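Putative glyoxalase (Bacillus halodurans C-125, PDB 3CT8) binds zinc and is probably a glyoxalase-like lyase of the vicinal oxygen chelate superfamily, its substrate not established. Local coordinates at residues A36-W40 with E109-P113; P78-R82 with E134-K140; N127-V131 with E142-P146. All blocks are in the same frame, centred on the assembly; numbering follows the deposited sequence.

Interaction 1 (A36-W40 with E109-P113)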
loop_
_atom_site.group_PDB
_atom_site.type_symbol
_atom_site.label_atom_id
_atom_site.label_comp_id
_atom_site.label_asym_id
_atom_site.label_seq_id
_atom_site.Cartn_x
_atom_site.Cartn_y
_atom_site.Cartn_z
ATOM N N ALA A 36 5.251 -17.394 -2.396
ATOM C CA ALA A 36 4.536 -18.583 -1.973
ATOM C C ALA A 36 3.308 -18.154 -1.196
ATOM O O ALA A 36 2.209 -18.681 -1.366
ATOM C CB ALA A 36 5.452 -19.466 -1.075
ATOM N N PHE A 37 3.513 -17.161 -0.350
ATOM C CA PHE A 37 2.449 -16.648 0.506
ATOM C C PHE A 37 1.405 -15.868 -0.289
ATOM O O PHE A 37 0.201 -16.162 -0.221
ATOM C CB PHE A 37 3.029 -15.799 1.658
ATOM C CG PHE A 37 1.979 -15.100 2.483
ATOM C CD1 PHE A 37 1.394 -15.731 3.561
ATOM C CD2 PHE A 37 1.583 -13.794 2.164
ATOM C CE1 PHE A 37 0.434 -15.091 4.309
ATOM C CE2 PHE A 37 0.610 -13.140 2.904
ATOM C CZ PHE A 37 0.028 -13.798 3.983
ATOM N N TRP A 38 1.902 -14.927 -1.092
ATOM C CA TRP A 38 1.041 -14.049 -1.893
ATOM C C TRP A 38 0.319 -14.775 -2.993
ATOM O O TRP A 38 -0.796 -14.459 -3.307
ATOM C CB TRP A 38 1.818 -12.831 -2.395
ATOM C CG TRP A 38 2.205 -11.966 -1.239
ATOM C CD1 TRP A 38 3.432 -11.889 -0.624
ATOM C CD2 TRP A 38 1.315 -11.150 -0.470
ATOM N NE1 TRP A 38 3.371 -10.996 0.430
ATOM C CE2 TRP A 38 2.082 -10.527 0.540
ATOM C CE3 TRP A 38 -0.041 -10.820 -0.592
ATOM C CZ2 TRP A 38 1.513 -9.619 1.465
ATOM C CZ3 TRP A 38 -0.607 -9.918 0.319
ATOM C CH2 TRP A 38 0.157 -9.346 1.352
ATOM N N ASP A 39 0.950 -15.763 -3.585
ATOM C CA ASP A 39 0.259 -16.505 -4.630
ATOM C C ASP A 39 -0.991 -17.116 -4.007
ATOM O O ASP A 39 -2.087 -17.145 -4.614
ATOM C CB ASP A 39 1.098 -17.647 -5.207
ATOM C CG ASP A 39 2.098 -17.210 -6.276
ATOM O OD1 ASP A 39 2.182 -16.017 -6.662
ATOM O OD2 ASP A 39 2.791 -18.136 -6.764
ATOM N N TRP A 40 -0.795 -17.613 -2.779
ATOM C CA TRP A 40 -1.855 -18.296 -2.047
ATOM C C TRP A 40 -2.963 -17.351 -1.643
ATOM O O TRP A 40 -4.146 -17.534 -1.981
ATOM C CB TRP A 40 -1.342 -19.115 -0.828
ATOM C CG TRP A 40 -2.512 -19.494 0.010
ATOM C CD1 TRP A 40 -3.437 -20.442 -0.269
ATOM C CD2 TRP A 40 -2.964 -18.831 1.209
ATOM N NE1 TRP A 40 -4.435 -20.435 0.689
ATOM C CE2 TRP A 40 -4.159 -19.457 1.608
ATOM C CE3 TRP A 40 -2.469 -17.774 1.978
ATOM C CZ2 TRP A 40 -4.855 -19.069 2.737
ATOM C CZ3 TRP A 40 -3.155 -17.398 3.098
ATOM C CH2 TRP A 40 -4.337 -18.050 3.471
ATOM N N GLU A 109 -3.315 -23.897 9.196
ATOM C CA GLU A 109 -2.801 -25.138 8.589
ATOM C C GLU A 109 -1.439 -24.958 7.940
ATOM O O GLU A 109 -0.538 -25.770 8.134
ATOM C CB GLU A 109 -3.747 -25.702 7.517
ATOM C CG GLU A 109 -5.090 -26.194 7.971
ATOM C CD GLU A 109 -5.897 -26.742 6.806
ATOM O OE1 GLU A 109 -5.655 -26.328 5.640
ATOM O OE2 GLU A 109 -6.781 -27.588 7.058
ATOM N N ARG A 110 -1.314 -23.919 7.126
ATOM C CA ARG A 110 -0.043 -23.651 6.418
ATOM C C ARG A 110 0.998 -23.019 7.330
ATOM O O ARG A 110 2.155 -22.826 6.951
ATOM C CB ARG A 110 -0.231 -22.890 5.098
ATOM C CG ARG A 110 -1.016 -21.604 5.099
ATOM C CD ARG A 110 -0.975 -21.050 3.681
ATOM N NE ARG A 110 0.348 -20.509 3.371
ATOM C CZ ARG A 110 0.858 -20.426 2.152
ATOM N NH1 ARG A 110 0.215 -20.969 1.135
ATOM N NH2 ARG A 110 2.063 -19.904 1.978
ATOM N N GLY A 111 0.572 -22.749 8.556
ATOM C CA GLY A 111 1.448 -22.176 9.591
ATOM C C GLY A 111 1.755 -20.689 9.536
ATOM O O GLY A 111 2.593 -20.202 10.272
ATOM N N ASP A 112 1.096 -19.953 8.659
ATOM C CA ASP A 112 1.342 -18.504 8.602
ATOM C C ASP A 112 0.945 -17.902 9.966
ATOM O O ASP A 112 -0.094 -18.265 10.528
ATOM C CB ASP A 112 0.557 -17.831 7.475
ATOM C CG ASP A 112 0.971 -18.317 6.103
ATOM O OD1 ASP A 112 2.183 -18.417 5.822
ATOM O OD2 ASP A 112 0.070 -18.561 5.301
ATOM N N PRO A 113 1.755 -16.966 10.498
ATOM C CA PRO A 113 1.418 -16.383 11.812
ATOM C C PRO A 113 0.118 -15.582 11.890
ATOM O O PRO A 113 -0.084 -14.639 11.115
ATOM C CB PRO A 113 2.623 -15.472 12.108
ATOM C CG PRO A 113 3.740 -16.010 11.247
ATOM C CD PRO A 113 3.059 -16.481 9.993
#
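R110, at the end of helix 97-110, lies against W40 of helix 31-44, and the evidence is a carbon over a ring: CD of R110 stands 4.0 Å from the centroid of the W40 six-membered ring and 15° off its normal, a CH-pi contact over the face. A bend about the CG-CD bond carries the guanidinium along the indole toward the backbone of helix 31-44. The two side chains run past each other in opposite directions, with guanidinium and indole planes moderately inclined. NH1 of R110 comes close to CB of W40, while NH2 of R110 stops 3.6 Å from both O of A36 and CA of F37.

G111 leaves helical geometry with a positive phi, and two bonds back into the last turn make this a Schellman motif. After this helix end D112, next in sequence, again points toward helix 31-44. In this glyoxalase/bleomycin-resistance fold the contact thus brings together, at the surface, the side of one helix and the C-terminal end of another. L103, K106 and L107 of helix 97-110 continue the packing around W40.

D112 sets its carboxylate at the edge of the F37 ring, with OD2 of D112 3.6 Å from CD1 of F37; ring and carboxylate planes stand 81° apart. That same OD2 of D112 forms a salt bridge with NE of R110 at 2.8 Å, although the N-H...O angle of 116° makes the hydrogen bond weak. P113, the last residue of 109-113, continues into backbone hydrogen bonding with E134.

Interaction 2 (P78-R82 with E134-K140)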
loop_
_atom_site.group_PDB
_atom_site.type_symbol
_atom_site.label_atom_id
_atom_site.label_comp_id
_atom_site.label_asym_id
_atom_site.label_seq_id
_atom_site.Cartn_x
_atom_site.Cartn_y
_atom_site.Cartn_z
ATOM N N PRO A 78 19.039 -2.834 7.551
ATOM C CA PRO A 78 18.251 -3.559 8.555
ATOM C C PRO A 78 16.946 -4.078 8.018
ATOM O O PRO A 78 16.351 -3.535 7.092
ATOM C CB PRO A 78 17.964 -2.506 9.633
ATOM C CG PRO A 78 18.098 -1.179 8.934
ATOM C CD PRO A 78 19.081 -1.381 7.808
ATOM N N THR A 79 16.510 -5.132 8.661
ATOM C CA THR A 79 15.288 -5.807 8.282
ATOM C C THR A 79 14.077 -4.959 8.568
ATOM O O THR A 79 14.082 -4.031 9.373
ATOM C CB THR A 79 15.134 -7.118 9.024
ATOM O OG1 THR A 79 15.021 -6.838 10.426
ATOM C CG2 THR A 79 16.339 -8.019 8.747
ATOM N N PHE A 80 13.031 -5.290 7.845
ATOM C CA PHE A 80 11.748 -4.607 7.967
ATOM C C PHE A 80 11.104 -4.748 9.310
ATOM O O PHE A 80 11.057 -5.834 9.866
ATOM C CB PHE A 80 10.780 -5.212 6.970
ATOM C CG PHE A 80 9.397 -4.750 7.129
ATOM C CD1 PHE A 80 8.966 -3.576 6.519
ATOM C CD2 PHE A 80 8.484 -5.505 7.832
ATOM C CE1 PHE A 80 7.657 -3.153 6.622
ATOM C CE2 PHE A 80 7.170 -5.082 7.960
ATOM C CZ PHE A 80 6.757 -3.893 7.355
ATOM N N HIS A 81 10.591 -3.636 9.809
ATOM C CA HIS A 81 9.841 -3.631 11.061
ATOM C C HIS A 81 8.583 -2.772 10.890
ATOM O O HIS A 81 8.678 -1.563 10.711
ATOM C CB HIS A 81 10.686 -3.168 12.235
ATOM C CG HIS A 81 10.082 -3.531 13.542
ATOM N ND1 HIS A 81 9.034 -2.828 14.087
ATOM C CD2 HIS A 81 10.321 -4.567 14.375
ATOM C CE1 HIS A 81 8.678 -3.394 15.223
ATOM N NE2 HIS A 81 9.443 -4.450 15.420
ATOM N N ARG A 82 7.404 -3.402 10.960
ATOM C CA ARG A 82 6.118 -2.695 10.705
ATOM C C ARG A 82 5.764 -1.559 11.647
ATOM O O ARG A 82 4.767 -0.842 11.434
ATOM C CB ARG A 82 4.912 -3.649 10.582
ATOM C CG ARG A 82 4.434 -4.321 11.861
ATOM C CD ARG A 82 3.308 -5.305 11.540
ATOM N NE ARG A 82 2.858 -6.084 12.694
ATOM C CZ ARG A 82 3.380 -7.240 13.058
ATOM N NH1 ARG A 82 4.332 -7.790 12.330
ATOM N NH2 ARG A 82 2.911 -7.867 14.136
ATOM N N GLU A 134 0.589 -12.416 9.313
ATOM C CA GLU A 134 1.876 -11.888 8.853
ATOM C C GLU A 134 2.374 -12.586 7.616
ATOM O O GLU A 134 2.311 -13.809 7.516
ATOM C CB GLU A 134 2.981 -12.018 9.918
ATOM C CG GLU A 134 2.912 -11.095 11.122
ATOM C CD GLU A 134 4.081 -11.333 12.111
ATOM O OE1 GLU A 134 4.567 -12.466 12.184
ATOM O OE2 GLU A 134 4.492 -10.402 12.832
ATOM N N ASP A 135 2.902 -11.798 6.689
ATOM C CA ASP A 135 3.462 -12.378 5.483
ATOM C C ASP A 135 4.883 -12.809 5.921
ATOM O O ASP A 135 5.276 -12.565 7.073
ATOM C CB ASP A 135 3.441 -11.429 4.272
ATOM C CG ASP A 135 4.597 -10.460 4.244
ATOM O OD1 ASP A 135 5.267 -10.233 5.272
ATOM O OD2 ASP A 135 4.839 -9.929 3.138
ATOM N N PRO A 136 5.661 -13.419 5.012
ATOM C CA PRO A 136 6.970 -13.876 5.463
ATOM C C PRO A 136 7.951 -12.765 5.844
ATOM O O PRO A 136 9.000 -13.037 6.435
ATOM C CB PRO A 136 7.480 -14.700 4.277
ATOM C CG PRO A 136 6.216 -15.075 3.512
ATOM C CD PRO A 136 5.350 -13.882 3.645
ATOM N N ASN A 137 7.576 -11.530 5.547
ATOM C CA ASN A 137 8.427 -10.351 5.828
ATOM C C ASN A 137 8.007 -9.701 7.126
ATOM O O ASN A 137 8.555 -8.701 7.565
ATOM C CB ASN A 137 8.282 -9.324 4.687
ATOM C CG ASN A 137 8.780 -9.853 3.365
ATOM O OD1 ASN A 137 9.971 -10.013 3.185
ATOM N ND2 ASN A 137 7.866 -10.075 2.409
ATOM N N ARG A 138 7.005 -10.277 7.748
ATOM C CA ARG A 138 6.492 -9.680 8.977
ATOM C C ARG A 138 5.604 -8.459 8.653
ATOM O O ARG A 138 5.284 -7.621 9.500
ATOM C CB ARG A 138 7.548 -9.322 10.004
ATOM C CG ARG A 138 7.896 -10.453 10.950
ATOM C CD ARG A 138 9.208 -11.094 10.717
ATOM N NE ARG A 138 10.283 -10.472 11.520
ATOM C CZ ARG A 138 11.033 -9.438 11.143
ATOM N NH1 ARG A 138 10.846 -8.867 9.952
ATOM N NH2 ARG A 138 11.967 -8.970 11.955
ATOM N N ILE A 139 5.219 -8.350 7.394
ATOM C CA ILE A 139 4.285 -7.298 7.038
ATOM C C ILE A 139 2.940 -7.821 7.541
ATOM O O ILE A 139 2.589 -9.005 7.355
ATOM C CB ILE A 139 4.238 -7.041 5.520
ATOM C CG1 ILE A 139 5.575 -6.422 5.032
ATOM C CG2 ILE A 139 3.056 -6.106 5.190
ATOM C CD1 ILE A 139 5.735 -6.351 3.484
ATOM N N LYS A 140 2.211 -6.951 8.224
ATOM C CA LYS A 140 0.880 -7.281 8.757
ATOM C C LYS A 140 -0.157 -7.230 7.628
ATOM O O LYS A 140 -0.166 -6.306 6.798
ATOM C CB LYS A 140 0.496 -6.381 9.962
ATOM C CG LYS A 140 -0.844 -6.750 10.604
ATOM C CD LYS A 140 -1.092 -6.069 11.934
ATOM C CE LYS A 140 -1.312 -4.581 11.863
ATOM N NZ LYS A 140 -1.571 -3.937 13.235
HETATM O O HOH W 1 7.376 -6.025 11.497
#
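R82 gives the contact its distinctive feature, one terminal nitrogen that joins a carboxylate and a backbone carbonyl of the same hairpin loop: NH1 of R82 is 2.7 Å from OE2 of E134 and 3.0 Å from the backbone O of R138. The loop it grips is the hairpin connection between strands 130-134 and 140-144, built on a type I turn from D135 to R138. The E134 bond belongs to a salt bridge, reaches OE2 on its anti side and is bent to 147°. NH2 of R82 adds a weak bond to the same oxygen, with guanidinium and carboxylate planes 80° apart. An extended chain from CG to NE brings R82 across K140, whose CB lies 3.4 Å from CD of R82. NE of R82 and NZ of K140 both bond to an oxygen of an unidentified bound molecule, while Y116 also holds NZ of K140.

F80 supplies the apolar half. CG1 of I139 sits over one face of its ring, 3.9 Å from the centroid and 28° off the normal, a CH-pi contact, while the O of R138 meets the ring edge near its plane. R138 bends back at chi2 and chi3, and its NH1 makes a weak bond to the O of F80. A water accepts from N of R82 and donates weakly to O of R138. F80 and N137 pack on G86 and T85 of the second subunit, so the contact is part of the dimer interface.

Within the turn, N of N137 bonds to OD1 of D135 at 2.7 Å, making an Asx turn, and N of I139 gives OD1 of D135 a second bond at 2.8 Å from the opposite face of the carboxylate plane.

Interaction 3 (N127-V131 with E142-P146). With ZN (zinc ion), chain B.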
loop_
_atom_site.group_PDB
_atom_site.type_symbol
_atom_site.label_atom_id
_atom_site.label_comp_id
_atom_site.label_asym_id
_atom_site.label_seq_id
_atom_site.Cartn_x
_atom_site.Cartn_y
_atom_site.Cartn_z
ATOM N N ASN A 127 -17.255 -4.494 16.305
ATOM C CA ASN A 127 -17.981 -4.410 15.048
ATOM C C ASN A 127 -17.050 -4.490 13.849
ATOM O O ASN A 127 -17.418 -4.104 12.729
ATOM C CB ASN A 127 -18.895 -3.205 14.991
ATOM C CG ASN A 127 -20.083 -3.346 15.931
ATOM O OD1 ASN A 127 -19.928 -3.626 17.127
ATOM N ND2 ASN A 127 -21.288 -3.133 15.391
ATOM N N HIS A 128 -15.868 -5.058 14.110
ATOM C CA HIS A 128 -14.832 -5.244 13.069
ATOM C C HIS A 128 -14.424 -6.722 13.007
ATOM O O HIS A 128 -13.608 -7.187 13.774
ATOM C CB HIS A 128 -13.640 -4.338 13.371
ATOM C CG HIS A 128 -12.635 -4.269 12.269
ATOM N ND1 HIS A 128 -12.700 -3.324 11.273
ATOM C CD2 HIS A 128 -11.533 -5.009 12.013
ATOM C CE1 HIS A 128 -11.678 -3.485 10.451
ATOM N NE2 HIS A 128 -10.963 -4.508 10.871
ATOM N N TYR A 129 -15.018 -7.448 12.073
ATOM C CA TYR A 129 -14.771 -8.901 11.918
ATOM C C TYR A 129 -13.669 -9.153 10.879
ATOM O O TYR A 129 -13.865 -8.973 9.665
ATOM C CB TYR A 129 -16.077 -9.609 11.526
ATOM C CG TYR A 129 -16.068 -11.111 11.742
ATOM C CD1 TYR A 129 -15.411 -11.965 10.863
ATOM C CD2 TYR A 129 -16.762 -11.671 12.801
ATOM C CE1 TYR A 129 -15.420 -13.353 11.053
ATOM C CE2 TYR A 129 -16.778 -13.053 13.015
ATOM C CZ TYR A 129 -16.099 -13.882 12.138
ATOM O OH TYR A 129 -16.118 -15.239 12.347
ATOM N N ALA A 130 -12.513 -9.579 11.395
ATOM C CA ALA A 130 -11.303 -9.810 10.580
ATOM C C ALA A 130 -10.202 -10.689 11.146
ATOM O O ALA A 130 -10.112 -10.960 12.348
ATOM C CB ALA A 130 -10.682 -8.474 10.243
ATOM N N VAL A 131 -9.378 -11.164 10.220
ATOM C CA VAL A 131 -8.193 -11.950 10.582
ATOM C C VAL A 131 -6.993 -11.121 10.266
ATOM O O VAL A 131 -6.908 -10.476 9.219
ATOM C CB VAL A 131 -8.051 -13.330 9.876
ATOM C CG1 VAL A 131 -8.109 -13.255 8.328
ATOM C CG2 VAL A 131 -6.759 -14.033 10.350
ATOM N N GLU A 142 -4.330 -8.057 6.771
ATOM C CA GLU A 142 -5.720 -8.125 7.252
ATOM C C GLU A 142 -6.751 -8.377 6.153
ATOM O O GLU A 142 -6.673 -7.842 5.037
ATOM C CB GLU A 142 -6.050 -6.784 7.953
ATOM C CG GLU A 142 -7.458 -6.586 8.496
ATOM C CD GLU A 142 -7.650 -5.132 8.957
ATOM O OE1 GLU A 142 -6.598 -4.435 9.058
ATOM O OE2 GLU A 142 -8.796 -4.668 9.186
ATOM N N ILE A 143 -7.703 -9.236 6.491
ATOM C CA ILE A 143 -8.855 -9.563 5.597
ATOM C C ILE A 143 -10.097 -9.267 6.454
ATOM O O ILE A 143 -10.312 -9.871 7.500
ATOM C CB ILE A 143 -8.831 -10.977 4.958
ATOM C CG1 ILE A 143 -7.530 -11.190 4.194
ATOM C CG2 ILE A 143 -9.972 -11.143 4.015
ATOM C CD1 ILE A 143 -6.381 -11.558 5.118
ATOM N N VAL A 144 -10.927 -8.364 5.954
ATOM C CA VAL A 144 -12.105 -7.942 6.721
ATOM C C VAL A 144 -13.455 -8.206 6.060
ATOM O O VAL A 144 -13.685 -7.969 4.853
ATOM C CB VAL A 144 -11.958 -6.471 7.229
ATOM C CG1 VAL A 144 -11.392 -5.556 6.151
ATOM C CG2 VAL A 144 -13.266 -5.943 7.791
ATOM N N ALA A 145 -14.334 -8.720 6.910
ATOM C CA ALA A 145 -15.687 -9.064 6.509
ATOM C C ALA A 145 -16.535 -7.789 6.412
ATOM O O ALA A 145 -16.319 -6.797 7.124
ATOM C CB ALA A 145 -16.343 -10.055 7.535
ATOM N N PRO A 146 -17.534 -7.810 5.537
ATOM C CA PRO A 146 -18.379 -6.655 5.422
ATOM C C PRO A 146 -19.419 -6.678 6.512
ATOM O O PRO A 146 -20.069 -5.666 6.708
ATOM C CB PRO A 146 -19.052 -6.848 4.065
ATOM C CG PRO A 146 -19.058 -8.356 3.850
ATOM C CD PRO A 146 -17.848 -8.869 4.569
ATOM O OXT PRO A 146 -19.617 -7.685 7.209
HETATM ZN ZN ZN B . -6.442 -2.348 9.419
HETATM O O HOH W 2 -16.307 -6.393 9.780
#
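H128 and E142 are brought together by two anti first torsions: CG of H128 lies opposite its own backbone N (chi1 -170°), as does CG of E142 (chi1 178°), and the glutamate chain stays extended beyond CG. The side chains approach from opposite directions until NE2 of H128 donates to OE2 of E142 at 2.7 Å with an N-H...O angle of 149°. The acceptor lies in the imidazole plane, whereas the donor meets OE2 on its anti side, well out of the carboxylate plane. OE1 of E142 binds the zinc ion at 2.1 Å, so one oxygen serves the metal and the other the histidine. H128 is thus placed as a second-shell residue and is likely to restrain the carboxylate's rotation.

E142 is on strand 140-144 and H128 just ahead of strand 130-134, and the backbone pairs these strands antiparallel. V131 and I143 form a hydrogen-bonded pair, with N of I143 3.1 Å from O of V131; A130 and V144 are the adjoining non-hydrogen-bonded pair, their CB atoms 3.8 Å apart. The ladder carries on with N of A145 bonded to O of Y129 at 2.8 Å, nearly along the C=O axis. Further out, a water bridges N of Y129 and O of A145. CB of A145 packs on CD1 of Y129, whose hydroxyl is bonded to D101.

H89 of the same chain and H23 of the second subunit also bind the zinc, which is thus held between two chains, a metal site at the subunit interface as in dimeric glyoxalases of the vicinal oxygen chelate superfamily.

Overall arrangement
From the N terminus, helix 31-44 supplies 36-40, the first half of interaction 1, and 109-113 closes that loop after helix 97-110. Before it closes, interaction 2 opens at 78-82, between strands 64-70 and 86-93, and it closes at 134-140; the two therefore cross. They also touch, through P113 with E134 and through W38 and F37 with the D135-P136 turn. Interaction 3 opens at 127-131 after interaction 1 has closed, so those two are in series, but it crosses interaction 2 and closes at the C terminus. Interaction 2 joins the turn of hairpin 130-134/140-144 to the 78-82 loop, while interaction 3 pairs its two strands at the open end, both beside the second subunit.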